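Local coordinates for OLD nuclease (Thermus scotoductus, PDB 6P74), which degrades linear and supercoiled double-stranded DNA from 5' to 3' with divalent metal ions, nicks and linearizes circular DNA, and hydrolyses ATP when stimulated by DNA, at residues G153-R158 with E261-L266; P425-H430 with V516-Q521; L160-R165 with L266-G271. All coordinates share one frame; numbering follows the deposited sequence. Where two conformers were deposited one is given.

Contact 1 of 3, residues G153-R158 with E261-L266; sequences GSILGR and EAFRQL
Helix-on-helix packing in the ABC-type ATPase fold brings Phe263, near the C-terminal end of helix 246-266, against Ile155 and Arg158 in the first turns of helix 154-166. The first of these helices leads back into the ATPase core, whereas the other opens the region assigned to dimerization. Phenylalanine suits this buried seam because it is long enough to bridge two backbones that stay well apart, the nearest CA atoms being those of Arg158 and Phe263 at 9.2 Å. With CG opposite its own carbonyl carbon and next to N (chi1 -85°), Phe263 sends its ring toward the partner helix and meets it with its edge. Ile155 CD1 lies in the ring plane, 3.3 Å from Phe263 CE2, a tight contact. The isoleucine's longer branch achieves this by leaving CB on the side remote from N (chi1 172°), and its body rests on Leu136 and Leu138 of strand 135-138. At the ring tip, Phe263 CZ also approaches the carbonyl oxygen Ile155 O at 3.6 Å. Arg158 offers its aliphatic root here: CG lies 4.1 Å from Phe263 CZ. A bend at chi2 then takes the guanidinium past the ring, nearly perpendicular to it, to Glu268 and the carbonyl oxygen of Lys269. The backbone of the arginine takes part as well, its carbonyl carbon Arg158 C lying near the ring plane, 4.0 Å from Phe263 CE1.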
loop_
_atom_site.group_PDB
_atom_site.type_symbol
_atom_site.label_atom_id
_atom_site.label_comp_id
_atom_site.label_asym_id
_atom_site.label_seq_id
_atom_site.Cartn_x
_atom_site.Cartn_y
_atom_site.Cartn_z
ATOM N N GLY A 153 -3.440 -13.493 13.672
ATOM C CA GLY A 153 -2.407 -13.513 12.655
ATOM C C GLY A 153 -1.470 -14.666 12.914
ATOM O O GLY A 153 -1.592 -15.389 13.910
ATOM N N SER A 154 -0.523 -14.838 11.993
ATOM C CA SER A 154 0.501 -15.857 12.187
ATOM C C SER A 154 1.278 -15.640 13.482
ATOM O O SER A 154 1.963 -16.560 13.947
ATOM C CB SER A 154 1.447 -15.876 10.985
ATOM O OG SER A 154 1.768 -14.561 10.569
ATOM N N ILE A 155 1.165 -14.449 14.083
ATOM C CA ILE A 155 1.832 -14.171 15.353
ATOM C C ILE A 155 1.206 -14.983 16.486
ATOM O O ILE A 155 1.902 -15.668 17.248
ATOM C CB ILE A 155 1.791 -12.661 15.652
ATOM C CG1 ILE A 155 2.299 -12.387 17.066
ATOM C CG2 ILE A 155 0.378 -12.114 15.457
ATOM C CD1 ILE A 155 3.698 -12.898 17.312
ATOM N N LEU A 156 -0.116 -14.905 16.630
ATOM C CA LEU A 156 -0.786 -15.731 17.625
ATOM C C LEU A 156 -0.653 -17.208 17.275
ATOM O O LEU A 156 -0.431 -18.050 18.155
ATOM C CB LEU A 156 -2.252 -15.322 17.726
ATOM C CG LEU A 156 -3.047 -15.936 18.873
ATOM C CD1 LEU A 156 -2.396 -15.627 20.236
ATOM C CD2 LEU A 156 -4.452 -15.386 18.806
ATOM N N GLY A 157 -0.758 -17.535 15.983
ATOM C CA GLY A 157 -0.566 -18.912 15.552
ATOM C C GLY A 157 0.751 -19.499 16.020
ATOM O O GLY A 157 0.808 -20.650 16.462
ATOM N N ARG A 158 1.831 -18.721 15.933
ATOM C CA ARG A 158 3.102 -19.252 16.405
ATOM C C ARG A 158 3.077 -19.441 17.918
ATOM O O ARG A 158 3.693 -20.382 18.434
ATOM C CB ARG A 158 4.253 -18.346 15.950
ATOM C CG ARG A 158 5.625 -18.693 16.512
ATOM C CD ARG A 158 6.052 -20.123 16.165
ATOM N NE ARG A 158 7.270 -20.534 16.876
ATOM C CZ ARG A 158 7.303 -21.019 18.124
ATOM N NH1 ARG A 158 6.182 -21.158 18.833
ATOM N NH2 ARG A 158 8.463 -21.367 18.672
ATOM N N GLU A 261 4.960 -10.967 25.706
ATOM C CA GLU A 261 5.277 -11.389 27.061
ATOM C C GLU A 261 4.997 -12.874 27.259
ATOM O O GLU A 261 5.727 -13.541 28.004
ATOM C CB GLU A 261 4.505 -10.524 28.061
ATOM C CG GLU A 261 4.599 -10.955 29.531
ATOM C CD GLU A 261 6.017 -10.920 30.115
ATOM O OE1 GLU A 261 6.898 -10.293 29.497
ATOM O OE2 GLU A 261 6.243 -11.532 31.196
ATOM N N ALA A 262 3.971 -13.425 26.598
ATOM C CA ALA A 262 3.770 -14.868 26.705
ATOM C C ALA A 262 4.906 -15.632 26.015
ATOM O O ALA A 262 5.401 -16.631 26.548
ATOM C CB ALA A 262 2.412 -15.264 26.131
ATOM N N PHE A 263 5.353 -15.161 24.843
ATOM C CA PHE A 263 6.507 -15.772 24.181
ATOM C C PHE A 263 7.703 -15.863 25.113
ATOM O O PHE A 263 8.365 -16.900 25.198
ATOM C CB PHE A 263 6.896 -14.974 22.943
ATOM C CG PHE A 263 6.129 -15.341 21.709
ATOM C CD1 PHE A 263 5.982 -16.657 21.330
ATOM C CD2 PHE A 263 5.576 -14.357 20.908
ATOM C CE1 PHE A 263 5.283 -16.981 20.183
ATOM C CE2 PHE A 263 4.870 -14.682 19.770
ATOM C CZ PHE A 263 4.724 -15.988 19.409
ATOM N N ARG A 264 8.016 -14.765 25.801
ATOM C CA ARG A 264 9.220 -14.742 26.623
ATOM C C ARG A 264 9.123 -15.743 27.758
ATOM O O ARG A 264 10.119 -16.388 28.113
ATOM C CB ARG A 264 9.471 -13.338 27.170
ATOM C CG ARG A 264 10.868 -13.170 27.716
ATOM C CD ARG A 264 10.824 -12.921 29.186
ATOM N NE ARG A 264 10.157 -11.658 29.454
ATOM C CZ ARG A 264 9.652 -11.320 30.633
ATOM N NH1 ARG A 264 9.728 -12.162 31.662
ATOM N NH2 ARG A 264 9.064 -10.134 30.779
ATOM N N GLN A 265 7.930 -15.877 28.347
ATOM C CA GLN A 265 7.720 -16.876 29.386
ATOM C C GLN A 265 7.720 -18.290 28.828
ATOM O O GLN A 265 8.162 -19.214 29.517
ATOM C CB GLN A 265 6.411 -16.618 30.121
ATOM C CG GLN A 265 6.339 -15.250 30.744
ATOM C CD GLN A 265 5.284 -15.186 31.816
ATOM O OE1 GLN A 265 4.815 -16.222 32.300
ATOM N NE2 GLN A 265 4.890 -13.972 32.191
ATOM N N LEU A 266 7.213 -18.491 27.606
ATOM C CA LEU A 266 7.201 -19.832 27.026
ATOM C C LEU A 266 8.588 -20.266 26.580
ATOM O O LEU A 266 8.830 -21.467 26.418
ATOM C CB LEU A 266 6.226 -19.910 25.848
ATOM C CG LEU A 266 4.749 -20.169 26.183
ATOM C CD1 LEU A 266 4.559 -21.488 26.934
ATOM C CD2 LEU A 266 4.120 -19.005 26.969
#

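Contact 2 of 3, residues P425-H430 with V516-Q521; sequences PFVVVH and VEAIRQ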
loop_
_atom_site.group_PDB
_atom_site.type_symbol
_atom_site.label_atom_id
_atom_site.label_comp_id
_atom_site.label_asym_id
_atom_site.label_seq_id
_atom_site.Cartn_x
_atom_site.Cartn_y
_atom_site.Cartn_z
ATOM N N PRO A 425 24.576 15.886 11.499
ATOM C CA PRO A 425 25.351 17.102 11.764
ATOM C C PRO A 425 25.179 17.521 13.211
ATOM O O PRO A 425 24.099 17.373 13.790
ATOM C CB PRO A 425 24.745 18.139 10.806
ATOM C CG PRO A 425 23.944 17.354 9.842
ATOM C CD PRO A 425 23.470 16.141 10.570
ATOM N N PHE A 426 26.251 18.050 13.798
ATOM C CA PHE A 426 26.201 18.404 15.209
ATOM C C PHE A 426 27.200 19.518 15.501
ATOM O O PHE A 426 28.162 19.727 14.763
ATOM C CB PHE A 426 26.489 17.188 16.101
ATOM C CG PHE A 426 27.886 16.655 15.945
ATOM C CD1 PHE A 426 28.178 15.736 14.958
ATOM C CD2 PHE A 426 28.913 17.115 16.757
ATOM C CE1 PHE A 426 29.473 15.267 14.788
ATOM C CE2 PHE A 426 30.199 16.652 16.608
ATOM C CZ PHE A 426 30.482 15.716 15.619
ATOM N N VAL A 427 26.953 20.235 16.597
ATOM C CA VAL A 427 27.931 21.135 17.200
ATOM C C VAL A 427 28.087 20.743 18.676
ATOM O O VAL A 427 27.113 20.372 19.344
ATOM C CB VAL A 427 27.499 22.610 17.028
ATOM C CG1 VAL A 427 28.418 23.561 17.796
ATOM C CG2 VAL A 427 27.448 22.995 15.540
ATOM N N VAL A 428 29.315 20.789 19.174
ATOM C CA VAL A 428 29.609 20.577 20.586
ATOM C C VAL A 428 29.938 21.923 21.246
ATOM O O VAL A 428 30.743 22.706 20.718
ATOM C CB VAL A 428 30.784 19.605 20.776
ATOM C CG1 VAL A 428 30.993 19.364 22.245
ATOM C CG2 VAL A 428 30.553 18.289 20.031
ATOM N N VAL A 429 29.366 22.172 22.425
ATOM C CA VAL A 429 29.865 23.215 23.325
ATOM C C VAL A 429 30.130 22.570 24.672
ATOM O O VAL A 429 29.272 21.851 25.193
ATOM C CB VAL A 429 28.890 24.395 23.524
ATOM C CG1 VAL A 429 29.663 25.673 23.815
ATOM C CG2 VAL A 429 27.945 24.546 22.365
ATOM N N HIS A 430 31.273 22.883 25.272
ATOM C CA HIS A 430 31.521 22.454 26.639
ATOM C C HIS A 430 32.468 23.439 27.325
ATOM O O HIS A 430 33.129 24.269 26.682
ATOM C CB HIS A 430 32.085 21.034 26.658
ATOM C CG HIS A 430 33.453 20.934 26.071
ATOM N ND1 HIS A 430 34.585 21.249 26.785
ATOM C CD2 HIS A 430 33.876 20.587 24.827
ATOM C CE1 HIS A 430 35.649 21.075 26.017
ATOM N NE2 HIS A 430 35.245 20.671 24.825
ATOM N N VAL A 516 27.412 31.407 22.367
ATOM C CA VAL A 516 26.405 31.854 21.415
ATOM C C VAL A 516 26.867 31.561 19.980
ATOM O O VAL A 516 26.043 31.240 19.117
ATOM C CB VAL A 516 25.986 33.337 21.662
ATOM C CG1 VAL A 516 26.561 33.896 22.935
ATOM C CG2 VAL A 516 26.221 34.242 20.480
ATOM N N GLU A 517 28.176 31.588 19.707
ATOM C CA GLU A 517 28.612 31.210 18.371
ATOM C C GLU A 517 28.329 29.736 18.085
ATOM O O GLU A 517 27.954 29.392 16.954
ATOM C CB GLU A 517 30.089 31.556 18.173
ATOM C CG GLU A 517 30.261 32.705 17.185
ATOM C CD GLU A 517 29.393 32.519 15.938
ATOM O OE1 GLU A 517 28.627 33.464 15.612
ATOM O OE2 GLU A 517 29.490 31.448 15.275
ATOM N N ALA A 518 28.465 28.856 19.082
ATOM C CA ALA A 518 28.045 27.469 18.883
ATOM C C ALA A 518 26.595 27.397 18.416
ATOM O O ALA A 518 26.262 26.645 17.481
ATOM C CB ALA A 518 28.224 26.664 20.168
ATOM N N ILE A 519 25.714 28.185 19.051
ATOM C CA ILE A 519 24.293 28.155 18.701
ATOM C C ILE A 519 24.065 28.734 17.308
ATOM O O ILE A 519 23.253 28.213 16.528
ATOM C CB ILE A 519 23.461 28.872 19.780
ATOM C CG1 ILE A 519 23.414 28.004 21.039
ATOM C CG2 ILE A 519 22.022 29.096 19.299
ATOM C CD1 ILE A 519 23.254 28.765 22.299
ATOM N N ARG A 520 24.811 29.786 16.951
ATOM C CA ARG A 520 24.717 30.337 15.601
ATOM C C ARG A 520 25.185 29.327 14.551
ATOM O O ARG A 520 24.616 29.253 13.461
ATOM C CB ARG A 520 25.532 31.636 15.486
ATOM C CG ARG A 520 24.971 32.816 16.249
ATOM C CD ARG A 520 25.722 34.093 15.907
ATOM N NE ARG A 520 25.310 35.195 16.761
ATOM C CZ ARG A 520 24.254 35.947 16.526
ATOM N NH1 ARG A 520 23.517 35.729 15.447
ATOM N NH2 ARG A 520 23.932 36.914 17.368
ATOM N N GLN A 521 26.232 28.551 14.849
ATOM C CA GLN A 521 26.698 27.564 13.869
ATOM C C GLN A 521 25.680 26.438 13.685
ATOM O O GLN A 521 25.371 26.042 12.550
ATOM C CB GLN A 521 28.061 26.998 14.277
ATOM C CG GLN A 521 28.602 25.906 13.294
ATOM C CD GLN A 521 30.130 25.728 13.385
ATOM O OE1 GLN A 521 30.885 26.696 13.298
ATOM N NE2 GLN A 521 30.579 24.493 13.579
#
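Val427 places CG1 trans to its own N (chi1 173°) and CG2 trans to its carbonyl carbon, which spreads both methyls toward helix 513-523, CG1 over Ala518 and CG2 over Gln521. Gln521 answers with CG likewise trans to N (chi1 178°) and an extended chain, which lays its methylene stem across the valine: Val427 CG2 is 3.9 Å from Gln521 CG. The setting is the Toprim domain, whose four-stranded parallel sheet is covered on this face by the helix. Strand and helix run almost exactly antiparallel, at 172°, and their axes come within 8.5 Å. Such closeness calls for a small residue on the helix, and Ala518 fills that place. Its CB lies 3.9 Å from Val427 CG1, while Val427 CG1 also touches the carbonyl oxygen Ala518 O at 3.8 Å. Val429, two residues along the strand, points the same way and packs on the same methyl, with Val429 CG1 and Ala518 CB 4.0 Å apart; the still shorter approach of its CG2 in the model is doubtful. Beta-branched valines suit an inner strand with helices on both faces: Val428 points away from this helix and meets Ile412 and Val416 of helix 409-422. Phe473 of strand 472-475 touches all four contact residues. The amide of Gln521 is not left among methyls, since NE2 donates to the carbonyl oxygen of Glu470. Asp431, which binds samarium here together with Glu480 and is probably a ligand of one of two divalent metal ions, follows on this strand just beyond Val429. No hydrogen bond joins strand to helix, so cohesion depends on close apolar fit, with glutamine as the polar margin.

Contact 3 of 3, residues L160-R165 with L266-G271; sequences LQPVRR and LGEKIG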
loop_
_atom_site.group_PDB
_atom_site.type_symbol
_atom_site.label_atom_id
_atom_site.label_comp_id
_atom_site.label_asym_id
_atom_site.label_seq_id
_atom_site.Cartn_x
_atom_site.Cartn_y
_atom_site.Cartn_z
ATOM N N LEU A 160 0.482 -20.435 19.756
ATOM C CA LEU A 160 -0.315 -21.617 20.072
ATOM C C LEU A 160 0.249 -22.916 19.510
ATOM O O LEU A 160 -0.338 -23.970 19.756
ATOM C CB LEU A 160 -1.746 -21.447 19.551
ATOM C CG LEU A 160 -2.547 -20.288 20.144
ATOM C CD1 LEU A 160 -3.823 -20.066 19.344
ATOM C CD2 LEU A 160 -2.862 -20.561 21.607
ATOM N N GLN A 161 1.355 -22.892 18.774
ATOM C CA GLN A 161 1.727 -24.125 18.094
ATOM C C GLN A 161 2.164 -25.206 19.088
ATOM O O GLN A 161 1.999 -26.397 18.793
ATOM C CB GLN A 161 2.798 -23.857 17.026
ATOM C CG GLN A 161 4.242 -23.887 17.491
ATOM C CD GLN A 161 5.233 -23.748 16.329
ATOM O OE1 GLN A 161 4.844 -23.470 15.179
ATOM N NE2 GLN A 161 6.519 -23.945 16.628
ATOM N N PRO A 162 2.693 -24.863 20.271
ATOM C CA PRO A 162 2.865 -25.908 21.292
ATOM C C PRO A 162 1.543 -26.384 21.870
ATOM O O PRO A 162 1.455 -27.527 22.336
ATOM C CB PRO A 162 3.741 -25.224 22.352
ATOM C CG PRO A 162 3.441 -23.786 22.207
ATOM C CD PRO A 162 3.247 -23.575 20.726
ATOM N N VAL A 163 0.508 -25.543 21.838
ATOM C CA VAL A 163 -0.820 -25.959 22.285
ATOM C C VAL A 163 -1.465 -26.871 21.252
ATOM O O VAL A 163 -1.926 -27.971 21.572
ATOM C CB VAL A 163 -1.692 -24.721 22.561
ATOM C CG1 VAL A 163 -3.149 -25.104 22.720
ATOM C CG2 VAL A 163 -1.190 -24.002 23.787
ATOM N N ARG A 164 -1.518 -26.412 19.997
ATOM C CA ARG A 164 -2.038 -27.225 18.902
ATOM C C ARG A 164 -1.386 -28.603 18.865
ATOM O O ARG A 164 -1.990 -29.568 18.378
ATOM C CB ARG A 164 -1.822 -26.483 17.576
ATOM C CG ARG A 164 -2.365 -27.181 16.355
ATOM C CD ARG A 164 -1.943 -26.472 15.078
ATOM N NE ARG A 164 -2.215 -27.289 13.890
ATOM C CZ ARG A 164 -1.336 -28.119 13.326
ATOM N NH1 ARG A 164 -0.121 -28.245 13.840
ATOM N NH2 ARG A 164 -1.668 -28.822 12.247
ATOM N N ARG A 165 -0.160 -28.717 19.382
ATOM C CA ARG A 165 0.551 -29.991 19.376
ATOM C C ARG A 165 -0.081 -30.973 20.355
ATOM O O ARG A 165 -0.633 -32.000 19.949
ATOM C CB ARG A 165 2.028 -29.754 19.705
ATOM C CG ARG A 165 2.973 -30.917 19.421
ATOM C CD ARG A 165 4.384 -30.381 19.141
ATOM N NE ARG A 165 4.780 -29.325 20.083
ATOM C CZ ARG A 165 5.612 -28.323 19.794
ATOM N NH1 ARG A 165 6.137 -28.222 18.582
ATOM N NH2 ARG A 165 5.914 -27.410 20.714
ATOM N N LEU A 266 7.213 -18.491 27.606
ATOM C CA LEU A 266 7.201 -19.832 27.026
ATOM C C LEU A 266 8.588 -20.266 26.580
ATOM O O LEU A 266 8.830 -21.467 26.418
ATOM C CB LEU A 266 6.226 -19.910 25.848
ATOM C CG LEU A 266 4.749 -20.169 26.183
ATOM C CD1 LEU A 266 4.559 -21.488 26.934
ATOM C CD2 LEU A 266 4.120 -19.005 26.969
ATOM N N GLY A 267 9.500 -19.315 26.387
ATOM C CA GLY A 267 10.892 -19.617 26.154
ATOM C C GLY A 267 11.225 -20.183 24.798
ATOM O O GLY A 267 12.411 -20.296 24.476
ATOM N N GLU A 268 10.236 -20.539 23.988
ATOM C CA GLU A 268 10.535 -21.097 22.680
ATOM C C GLU A 268 11.140 -20.033 21.772
ATOM O O GLU A 268 10.713 -18.877 21.767
ATOM C CB GLU A 268 9.275 -21.682 22.047
ATOM C CG GLU A 268 8.807 -22.991 22.668
ATOM C CD GLU A 268 7.874 -23.749 21.748
ATOM O OE1 GLU A 268 7.598 -23.221 20.651
ATOM O OE2 GLU A 268 7.421 -24.863 22.106
ATOM N N LYS A 269 12.158 -20.429 21.015
ATOM C CA LYS A 269 12.700 -19.574 19.971
ATOM C C LYS A 269 11.650 -19.357 18.887
ATOM O O LYS A 269 10.924 -20.283 18.514
ATOM C CB LYS A 269 13.969 -20.206 19.387
ATOM C CG LYS A 269 15.094 -20.444 20.408
ATOM C CD LYS A 269 16.445 -20.588 19.719
ATOM C CE LYS A 269 17.599 -20.099 20.598
ATOM N NZ LYS A 269 17.972 -21.105 21.630
ATOM N N ILE A 270 11.561 -18.128 18.374
ATOM C CA ILE A 270 10.523 -17.812 17.400
ATOM C C ILE A 270 11.089 -17.169 16.141
ATOM O O ILE A 270 10.334 -16.745 15.262
ATOM C CB ILE A 270 9.436 -16.923 18.027
ATOM C CG1 ILE A 270 10.026 -15.598 18.498
ATOM C CG2 ILE A 270 8.764 -17.654 19.185
ATOM C CD1 ILE A 270 8.993 -14.623 18.996
ATOM N N GLY A 271 12.412 -17.101 16.025
ATOM C CA GLY A 271 13.004 -16.618 14.789
ATOM C C GLY A 271 12.890 -15.115 14.604
ATOM O O GLY A 271 13.027 -14.354 15.568
#
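Glu268 stretches from the loop behind helix 246-266 to Pro162 and Arg165 of helix 154-166. Its CB lies beside Arg158 NH2, near the plane of that guanidinium. From there CG heads away from the carbonyl carbon (chi1 -73°), and the extended chain carries CG and CD over the gap between the backbones, whose nearest CA atoms, those of Pro162 and Glu268, are 9.2 Å apart. At the tip the two oxygens have different neighbours. OE1 takes the stronger ion pair, with Arg158, and the amide Gln161 NE2 stands farther off, 4.2 Å from Glu268 OE1. OE2 rests on the proline ring, 3.7 Å from Pro162 CB, and receives a weak, bent hydrogen bond from Arg165 NH2, 3.3 Å from Glu268 OE2 with an angle of 126° at the hydrogen. This oxygen lies at the edge of the Arg165 guanidinium and near its plane, but the two flat groups are twisted 42° apart, which leaves a looser salt bridge than a side-by-side pair. Glutamate suits the site by its reach and by its charge between two arginines, which would probably favour the ionised form. Proline, lacking an N-H to give, fits where helix 154-166 is kinked and weakly bonded. Gly267, with positive phi, lets the chain leave helix 246-266 and turn into the loop. That loop then runs to strand 272-276, held from the side by Gln302 just before strand 304-308, while Leu160 and Val163 of helix 154-166 pack on Phe219 and Val189 of the second subunit.

How the contacts relate
Contacts 1 and 3 are neighbours, their centres about 7 Å apart. Both join helix 154-166 to the end of helix 246-266 or the loop after it, and their segments overlap at Leu266. Contact 1 is the buried, mostly apolar part of this seam; contact 3 is its partly buried, polar continuation. Arg158 bridges them, lending its stem to the first and its charge to the second, and both lie against the other subunit. The centre of contact 2 is about 47 Å from that of contact 1, across the chain's centre in the Toprim domain. It too is buried and apolar, but packs a helix on a strand and meets no other chain.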